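Local coordinates for protein 2-methyl-3-hydroxypyridine-5-carboxylic acid oxygenase (Mesorhizobium loti, PDB 3ALJ) that binds FAD and, as a flavin-dependent oxygenase, probably opens the pyridine ring of 2-methyl-3-hydroxypyridine-5-carboxylic acid with molecular oxygen, at residues 53-58 against 102-107; 77-82 against 197-202. One frame throughout, in Å; residues are numbered along the deposited sequence. Where two conformers were deposited one is given.

From the N terminus the chain meets residues 53-58, then 77-82, 102-107 and finally 197-202, so the two contacts cross: each closes a loop that holds one segment of the other. Interaction 1 closes the shorter loop, 43 residues lying between its segments, and forms the two-stranded sheet beside the flavin. Interaction 2 spans 114 residues and fastens the loop before strand 82-86 to strand 199-203 of the large mixed sheet. The contacts meet directly: Ile103 N lies 2.8 Å from His77 O, a probable hydrogen bond, and Ile103 CD1 packs against Thr199 OG1 at 3.2 Å. The small sheet is thus joined to the large one both through His77 and directly, by Ile103 on Thr199.

Interaction 1: residues 53-58 against 102-107; sequences IYLWHN and RIMTRS. With FAD (flavin-adenine dinucleotide), chain B; BME (beta-mercaptoethanol), chain D.
Ile53 packs between Met104, Arg106 and the flavin. Its CB lies 3.9 Å from Arg106 NE. From there CG2 runs alongside the Met104 chain, 3.6 Å from Met104 CG, while CG1, held anti to the backbone N (chi1 -168°), turns to the isoalloxazine and comes within 3.3 Å of FAD N3. The tip, CD1, lies between the flavin pyrimidine, near FAD C2, and the Arg106 guanidinium, where it sits over the centre of one face, 3.8 Å from Arg106 CZ. That guanidinium grips one ribityl hydroxyl twice: NH1 and NH2 both donate to FAD O2', the NH2-O2' bond being 2.8 Å long. Arg106 NE bonds to Gly52 O, so three N-H bonds fix its rotation.

Four backbone hydrogen bonds hold the antiparallel strands together, two in each of the hydrogen-bonded pairs Ile53-Met104 and Leu55-Arg102; Ile53 N to Met104 O measures 2.8 Å. At the intervening non-hydrogen-bonded pair, Ile103 CG1 stands 3.8 Å from the centroid of the Tyr54 ring and only 7° off its normal, a CH-pi contact, with Ile103 CD1 reaching on toward the phenol end. Tyr54 OH bonds to Ser215 and Thr199, which further secures the ring.

The backbone of Tyr54 reads the flavin: its N donates to FAD O4 at 2.9 Å with an N-H...O angle of 168°, and its O accepts from FAD N3. This two-point pairing with the pyrimidine portion, beside a ribityl-binding arginine, marks the FAD site of the protein, consistent with the aromatic-hydroxylase type of flavoprotein oxygenase.

Interaction 2: residues 77-82 against 197-202; sequences HTPPTY and DNTIDM
His77 reaches across to the backbone of Asp197 with the straighter of the two direct hydrogen bonds: NE2 donates to Asp197 O at 2.9 Å with an N-H...O angle of 179°. The oxygen lies in the imidazole plane, and the ring addresses a lone pair in the carbonyl plane, so ring and peptide are mutually oriented. The second bond, Thr199 N to Thr81 O, is longer at 3.2 Å and more bent.

A water adds a bridge at the other end. It sits 2.6 Å from Tyr82 OH and donates to Asp201 OD2, also at 2.6 Å; that carboxylate oxygen is salt-bridged to Arg211, which probably helps it keep a negative charge. The Asp197 carboxylate is taken separately, OD1 forming salt bridges with Arg186 and Lys188.

Thr81 O accepts at a parallel bridge between Tyr82 and Thr199, whose CA atoms are 4.8 Å apart. Here strand 82-86 joins strand 199-203 within the mixed seven-stranded sheet, and the loop 77-81 leads into that pairing.

Among the van der Waals contacts, the methyl of Thr199 meets the Tyr82 ring squarely: CG2 is 3.6 Å from the centroid, 2° off the normal, a CH-pi contact. With OG1 anti to the carbonyl carbon and beside the backbone N (chi1 -79°), CG2 is placed anti to the N, over the ring, while OG1 is hydrogen-bonded to Tyr54 OH. Two prolines close round the Asp197 carbonyl, Pro79 CB standing 3.3 Å and Pro80 CD 3.4 Å from Asp197 O, and Pro79 CG leans on Thr199 OG1.

Interaction 1: residues 53-58 against 102-107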
loop_
_atom_site.group_PDB
_atom_site.type_symbol
_atom_site.label_atom_id
_atom_site.label_comp_id
_atom_site.label_asym_id
_atom_site.label_seq_id
_atom_site.Cartn_x
_atom_site.Cartn_y
_atom_site.Cartn_z
ATOM N N ILE A 53 0.004 -7.756 -1.081
ATOM C CA ILE A 53 -0.585 -6.484 -1.360
ATOM C C ILE A 53 -1.398 -6.621 -2.623
ATOM O O ILE A 53 -1.050 -7.368 -3.516
ATOM C CB ILE A 53 0.498 -5.366 -1.473
ATOM C CG1 ILE A 53 -0.162 -3.952 -1.477
ATOM C CG2 ILE A 53 1.445 -5.538 -2.691
ATOM C CD1 ILE A 53 0.964 -2.883 -1.356
ATOM N N TYR A 54 -2.529 -5.911 -2.632
ATOM C CA TYR A 54 -3.328 -5.713 -3.868
ATOM C C TYR A 54 -2.997 -4.407 -4.570
ATOM O O TYR A 54 -2.909 -3.340 -3.884
ATOM C CB TYR A 54 -4.826 -5.648 -3.535
ATOM C CG TYR A 54 -5.474 -6.956 -3.145
ATOM C CD1 TYR A 54 -4.996 -7.799 -2.128
ATOM C CD2 TYR A 54 -6.644 -7.333 -3.785
ATOM C CE1 TYR A 54 -5.609 -8.977 -1.823
ATOM C CE2 TYR A 54 -7.354 -8.492 -3.445
ATOM C CZ TYR A 54 -6.804 -9.339 -2.473
ATOM O OH TYR A 54 -7.426 -10.505 -2.143
ATOM N N LEU A 55 -2.864 -4.387 -5.891
ATOM C CA LEU A 55 -2.840 -3.168 -6.680
ATOM C C LEU A 55 -3.985 -3.220 -7.647
ATOM O O LEU A 55 -4.483 -4.303 -7.954
ATOM C CB LEU A 55 -1.516 -2.974 -7.469
ATOM C CG LEU A 55 -0.233 -2.795 -6.555
ATOM C CD1 LEU A 55 0.886 -2.507 -7.532
ATOM C CD2 LEU A 55 -0.468 -1.606 -5.571
ATOM N N TRP A 56 -4.384 -2.054 -8.108
ATOM C CA TRP A 56 -5.469 -1.930 -9.092
ATOM C C TRP A 56 -4.950 -1.162 -10.276
ATOM O O TRP A 56 -3.810 -0.696 -10.309
ATOM C CB TRP A 56 -6.654 -1.203 -8.494
ATOM C CG TRP A 56 -7.135 -1.807 -7.166
ATOM C CD1 TRP A 56 -6.505 -1.689 -5.939
ATOM C CD2 TRP A 56 -8.288 -2.628 -6.932
ATOM N NE1 TRP A 56 -7.187 -2.402 -4.953
ATOM C CE2 TRP A 56 -8.294 -2.987 -5.553
ATOM C CE3 TRP A 56 -9.350 -3.047 -7.763
ATOM C CZ2 TRP A 56 -9.319 -3.759 -4.989
ATOM C CZ3 TRP A 56 -10.349 -3.831 -7.212
ATOM C CH2 TRP A 56 -10.374 -4.166 -5.862
ATOM N N HIS A 57 -5.800 -0.950 -11.281
ATOM C CA HIS A 57 -5.461 -0.206 -12.425
ATOM C C HIS A 57 -4.677 1.071 -12.159
ATOM O O HIS A 57 -3.692 1.305 -12.844
ATOM C CB HIS A 57 -6.839 0.176 -13.127
ATOM C CG HIS A 57 -6.781 1.299 -14.129
ATOM N ND1 HIS A 57 -7.209 2.565 -13.783
ATOM C CD2 HIS A 57 -6.333 1.366 -15.405
ATOM C CE1 HIS A 57 -7.053 3.374 -14.839
ATOM N NE2 HIS A 57 -6.517 2.673 -15.845
ATOM N N ASN A 58 -5.108 1.874 -11.185
ATOM C CA ASN A 58 -4.358 3.125 -10.950
ATOM C C ASN A 58 -2.847 2.860 -10.568
ATOM O O ASN A 58 -1.961 3.504 -11.127
ATOM C CB ASN A 58 -5.044 3.943 -9.829
ATOM C CG ASN A 58 -5.109 3.227 -8.446
ATOM O OD1 ASN A 58 -5.353 1.999 -8.351
ATOM N ND2 ASN A 58 -4.985 4.033 -7.379
ATOM N N ARG A 102 -4.457 -6.807 -9.362
ATOM C CA ARG A 102 -3.343 -7.751 -9.262
ATOM C C ARG A 102 -3.028 -7.975 -7.829
ATOM O O ARG A 102 -3.072 -7.020 -6.990
ATOM C CB ARG A 102 -2.066 -7.134 -9.924
ATOM C CG ARG A 102 -1.069 -8.210 -10.431
ATOM C CD ARG A 102 -1.678 -8.978 -11.690
ATOM N NE ARG A 102 -0.635 -9.800 -12.270
ATOM C CZ ARG A 102 -0.854 -10.435 -13.421
ATOM N NH1 ARG A 102 -2.068 -10.469 -13.971
ATOM N NH2 ARG A 102 0.104 -11.067 -14.030
ATOM N N ILE A 103 -2.674 -9.196 -7.449
ATOM C CA ILE A 103 -2.233 -9.564 -6.083
ATOM C C ILE A 103 -0.792 -10.031 -6.226
ATOM O O ILE A 103 -0.399 -10.703 -7.194
ATOM C CB ILE A 103 -3.050 -10.683 -5.499
ATOM C CG1 ILE A 103 -4.547 -10.262 -5.505
ATOM C CG2 ILE A 103 -2.625 -10.989 -4.094
ATOM C CD1 ILE A 103 -5.460 -11.389 -5.036
ATOM N N MET A 104 0.019 -9.642 -5.221
ATOM C CA MET A 104 1.477 -10.008 -5.252
ATOM C C MET A 104 1.977 -9.970 -3.832
ATOM O O MET A 104 1.399 -9.361 -2.950
ATOM C CB MET A 104 2.305 -9.051 -6.121
ATOM C CG MET A 104 2.181 -7.593 -5.569
ATOM S SD MET A 104 2.476 -6.370 -6.897
ATOM C CE MET A 104 0.816 -6.477 -7.717
ATOM N N THR A 105 3.158 -10.542 -3.675
ATOM C CA THR A 105 3.819 -10.305 -2.342
ATOM C C THR A 105 4.381 -8.860 -2.329
ATOM O O THR A 105 4.737 -8.308 -3.345
ATOM C CB THR A 105 4.920 -11.383 -2.054
ATOM O OG1 THR A 105 6.040 -11.169 -2.933
ATOM C CG2 THR A 105 4.406 -12.821 -2.198
ATOM N N ARG A 106 4.489 -8.391 -1.084
ATOM C CA ARG A 106 5.125 -7.118 -0.879
ATOM C C ARG A 106 6.555 -7.100 -1.388
ATOM O O ARG A 106 6.990 -6.112 -1.994
ATOM C CB ARG A 106 5.114 -6.790 0.644
ATOM C CG ARG A 106 3.684 -6.388 0.917
ATOM C CD ARG A 106 3.484 -5.378 1.825
ATOM N NE ARG A 106 2.075 -4.971 2.033
ATOM C CZ ARG A 106 1.713 -3.723 2.316
ATOM N NH1 ARG A 106 2.581 -2.773 2.332
ATOM N NH2 ARG A 106 0.447 -3.501 2.563
ATOM N N SER A 107 7.291 -8.179 -1.122
ATOM C CA SER A 107 8.652 -8.254 -1.619
ATOM C C SER A 107 8.714 -8.199 -3.125
ATOM O O SER A 107 9.586 -7.537 -3.702
ATOM C CB SER A 107 9.254 -9.527 -1.088
ATOM O OG SER A 107 9.514 -9.332 0.296
HETATM P PA FAD B . 6.031 2.785 3.973
HETATM O O1A FAD B . 5.679 1.632 3.085
HETATM O O2A FAD B . 5.769 2.708 5.363
HETATM O O5B FAD B . 7.576 3.061 3.728
HETATM C C5B FAD B . 8.281 4.112 4.466
HETATM C C4B FAD B . 9.724 3.664 4.347
HETATM O O4B FAD B . 10.425 4.772 5.010
HETATM C C3B FAD B . 10.085 2.455 5.129
HETATM O O3B FAD B . 10.935 1.575 4.364
HETATM C C2B FAD B . 10.749 3.037 6.429
HETATM O O2B FAD B . 11.731 2.161 7.009
HETATM C C1B FAD B . 11.468 4.246 5.928
HETATM N N9A FAD B . 11.566 5.310 6.875
HETATM C C8A FAD B . 10.736 5.638 7.923
HETATM N N7A FAD B . 11.134 6.765 8.532
HETATM C C5A FAD B . 12.273 7.178 7.856
HETATM C C6A FAD B . 13.069 8.315 7.967
HETATM N N6A FAD B . 12.829 9.246 8.951
HETATM N N1A FAD B . 14.084 8.420 7.107
HETATM C C2A FAD B . 14.357 7.498 6.176
HETATM N N3A FAD B . 13.597 6.381 5.984
HETATM C C4A FAD B . 12.537 6.271 6.832
HETATM N N1 FAD B . -2.181 -0.662 0.185
HETATM C C2 FAD B . -2.503 -1.076 -1.027
HETATM O O2 FAD B . -2.358 -0.379 -2.044
HETATM N N3 FAD B . -3.050 -2.347 -1.203
HETATM C C4 FAD B . -3.232 -3.221 -0.130
HETATM O O4 FAD B . -3.591 -4.434 -0.370
HETATM C C4X FAD B . -2.902 -2.749 1.128
HETATM N N5 FAD B . -3.177 -3.563 2.281
HETATM C C5X FAD B . -2.909 -3.055 3.539
HETATM C C6 FAD B . -3.262 -3.778 4.692
HETATM C C7 FAD B . -2.938 -3.307 5.938
HETATM C C7M FAD B . -3.329 -4.144 7.190
HETATM C C8 FAD B . -2.325 -2.080 6.086
HETATM C C8M FAD B . -1.979 -1.497 7.475
HETATM C C9 FAD B . -1.973 -1.344 4.947
HETATM C C9A FAD B . -2.306 -1.808 3.650
HETATM N N10 FAD B . -1.990 -1.040 2.445
HETATM C C10 FAD B . -2.336 -1.503 1.232
HETATM C "C1'" FAD B . -1.344 0.349 2.604
HETATM C "C2'" FAD B . 0.150 0.235 2.335
HETATM O "O2'" FAD B . 0.721 -0.744 3.228
HETATM C "C3'" FAD B . 0.830 1.575 2.675
HETATM O "O3'" FAD B . -0.123 2.646 2.320
HETATM C "C4'" FAD B . 2.053 1.851 1.904
HETATM O "O4'" FAD B . 3.023 0.830 2.273
HETATM C "C5'" FAD B . 2.659 3.168 2.265
HETATM O "O5'" FAD B . 3.848 3.347 1.502
HETATM P P FAD B . 4.820 4.507 1.958
HETATM O O1P FAD B . 5.971 4.419 1.049
HETATM O O2P FAD B . 4.108 5.814 2.114
HETATM O O3P FAD B . 5.253 4.104 3.463
HETATM C C1 BME D . -6.172 7.466 -6.899
HETATM C C2 BME D . -5.530 6.717 -5.674
HETATM O O1 BME D . -5.832 6.732 -8.083
HETATM S S2 BME D . -5.791 7.889 -4.234
#

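Interaction 2: residues 77-82 against 197-202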
loop_
_atom_site.group_PDB
_atom_site.type_symbol
_atom_site.label_atom_id
_atom_site.label_comp_id
_atom_site.label_asym_id
_atom_site.label_seq_id
_atom_site.Cartn_x
_atom_site.Cartn_y
_atom_site.Cartn_z
ATOM N N HIS A 77 -0.527 -12.238 -9.829
ATOM C CA HIS A 77 -1.817 -12.902 -10.205
ATOM C C HIS A 77 -2.946 -11.980 -10.246
ATOM O O HIS A 77 -3.189 -11.231 -9.335
ATOM C CB HIS A 77 -2.003 -14.000 -9.117
ATOM C CG HIS A 77 -3.263 -14.838 -9.192
ATOM N ND1 HIS A 77 -3.376 -15.884 -10.074
ATOM C CD2 HIS A 77 -4.295 -14.969 -8.333
ATOM C CE1 HIS A 77 -4.544 -16.507 -9.879
ATOM N NE2 HIS A 77 -5.129 -15.983 -8.813
ATOM N N THR A 78 -3.755 -12.174 -11.291
ATOM C CA THR A 78 -5.098 -11.595 -11.261
ATOM C C THR A 78 -6.091 -12.718 -11.013
ATOM O O THR A 78 -6.299 -13.565 -11.945
ATOM C CB THR A 78 -5.581 -10.814 -12.543
ATOM O OG1 THR A 78 -4.614 -9.767 -12.835
ATOM C CG2 THR A 78 -6.977 -10.171 -12.374
ATOM N N PRO A 79 -6.761 -12.832 -9.860
ATOM C CA PRO A 79 -7.759 -13.898 -9.707
ATOM C C PRO A 79 -8.882 -13.779 -10.781
ATOM O O PRO A 79 -9.193 -12.707 -11.266
ATOM C CB PRO A 79 -8.389 -13.611 -8.302
ATOM C CG PRO A 79 -7.266 -12.879 -7.585
ATOM C CD PRO A 79 -6.688 -11.929 -8.656
ATOM N N PRO A 80 -9.505 -14.974 -11.059
ATOM C CA PRO A 80 -10.671 -14.888 -11.987
ATOM C C PRO A 80 -11.792 -14.105 -11.433
ATOM O O PRO A 80 -12.580 -13.600 -12.214
ATOM C CB PRO A 80 -11.180 -16.316 -12.088
ATOM C CG PRO A 80 -10.022 -17.162 -11.637
ATOM C CD PRO A 80 -9.098 -16.329 -10.667
ATOM N N THR A 81 -11.985 -14.019 -10.117
ATOM C CA THR A 81 -13.020 -13.253 -9.516
ATOM C C THR A 81 -12.608 -12.853 -8.084
ATOM O O THR A 81 -11.749 -13.518 -7.474
ATOM C CB THR A 81 -14.377 -14.022 -9.455
ATOM O OG1 THR A 81 -15.403 -13.034 -9.110
ATOM C CG2 THR A 81 -14.402 -15.179 -8.618
ATOM N N TYR A 82 -13.207 -11.734 -7.639
ATOM C CA TYR A 82 -13.124 -11.340 -6.203
ATOM C C TYR A 82 -14.449 -11.782 -5.577
ATOM O O TYR A 82 -15.509 -11.240 -5.820
ATOM C CB TYR A 82 -12.925 -9.837 -6.163
ATOM C CG TYR A 82 -12.598 -9.291 -4.823
ATOM C CD1 TYR A 82 -13.448 -9.538 -3.691
ATOM C CD2 TYR A 82 -11.440 -8.506 -4.637
ATOM C CE1 TYR A 82 -13.094 -8.959 -2.426
ATOM C CE2 TYR A 82 -11.132 -7.925 -3.404
ATOM C CZ TYR A 82 -11.940 -8.174 -2.345
ATOM O OH TYR A 82 -11.703 -7.563 -1.096
ATOM N N ASP A 197 -8.199 -20.332 -7.072
ATOM C CA ASP A 197 -7.506 -19.186 -7.652
ATOM C C ASP A 197 -8.180 -17.851 -7.346
ATOM O O ASP A 197 -7.611 -16.807 -7.668
ATOM C CB ASP A 197 -7.306 -19.394 -9.154
ATOM C CG ASP A 197 -6.383 -20.552 -9.468
ATOM O OD1 ASP A 197 -5.527 -20.930 -8.685
ATOM O OD2 ASP A 197 -6.573 -21.026 -10.644
ATOM N N ASN A 198 -9.370 -17.906 -6.759
ATOM C CA ASN A 198 -10.124 -16.650 -6.518
ATOM C C ASN A 198 -9.456 -15.921 -5.307
ATOM O O ASN A 198 -8.904 -16.521 -4.406
ATOM C CB ASN A 198 -11.592 -16.931 -6.069
ATOM C CG ASN A 198 -12.492 -17.514 -7.156
ATOM O OD1 ASN A 198 -13.703 -17.815 -6.861
ATOM N ND2 ASN A 198 -11.981 -17.708 -8.311
ATOM N N THR A 199 -9.721 -14.573 -5.288
ATOM C CA THR A 199 -9.783 -13.894 -3.960
ATOM C C THR A 199 -11.053 -14.366 -3.350
ATOM O O THR A 199 -12.131 -14.392 -3.979
ATOM C CB THR A 199 -9.865 -12.370 -4.151
ATOM O OG1 THR A 199 -8.543 -11.902 -4.450
ATOM C CG2 THR A 199 -10.387 -11.732 -2.853
ATOM N N ILE A 200 -10.972 -14.748 -2.071
ATOM C CA ILE A 200 -12.176 -15.079 -1.288
ATOM C C ILE A 200 -12.048 -14.357 0.048
ATOM O O ILE A 200 -11.143 -14.654 0.886
ATOM C CB ILE A 200 -12.324 -16.594 -1.038
ATOM C CG1 ILE A 200 -12.147 -17.382 -2.350
ATOM C CG2 ILE A 200 -13.767 -16.826 -0.485
ATOM C CD1 ILE A 200 -12.117 -18.924 -2.090
ATOM N N ASP A 201 -12.962 -13.418 0.306
ATOM C CA ASP A 201 -13.010 -12.697 1.601
ATOM C C ASP A 201 -14.013 -13.412 2.468
ATOM O O ASP A 201 -15.227 -13.334 2.216
ATOM C CB ASP A 201 -13.406 -11.225 1.341
ATOM C CG ASP A 201 -13.216 -10.416 2.571
ATOM O OD1 ASP A 201 -12.696 -10.960 3.592
ATOM O OD2 ASP A 201 -13.545 -9.211 2.575
ATOM N N MET A 202 -13.483 -14.198 3.416
ATOM C CA MET A 202 -14.302 -15.149 4.173
ATOM C C MET A 202 -14.650 -14.577 5.534
ATOM O O MET A 202 -13.861 -14.582 6.498
ATOM C CB MET A 202 -13.526 -16.458 4.393
ATOM C CG MET A 202 -12.990 -17.052 3.086
ATOM S SD MET A 202 -11.780 -18.320 3.471
ATOM C CE MET A 202 -11.600 -19.201 1.881
HETATM O O HOH W 1 -13.725 -7.643 0.489
#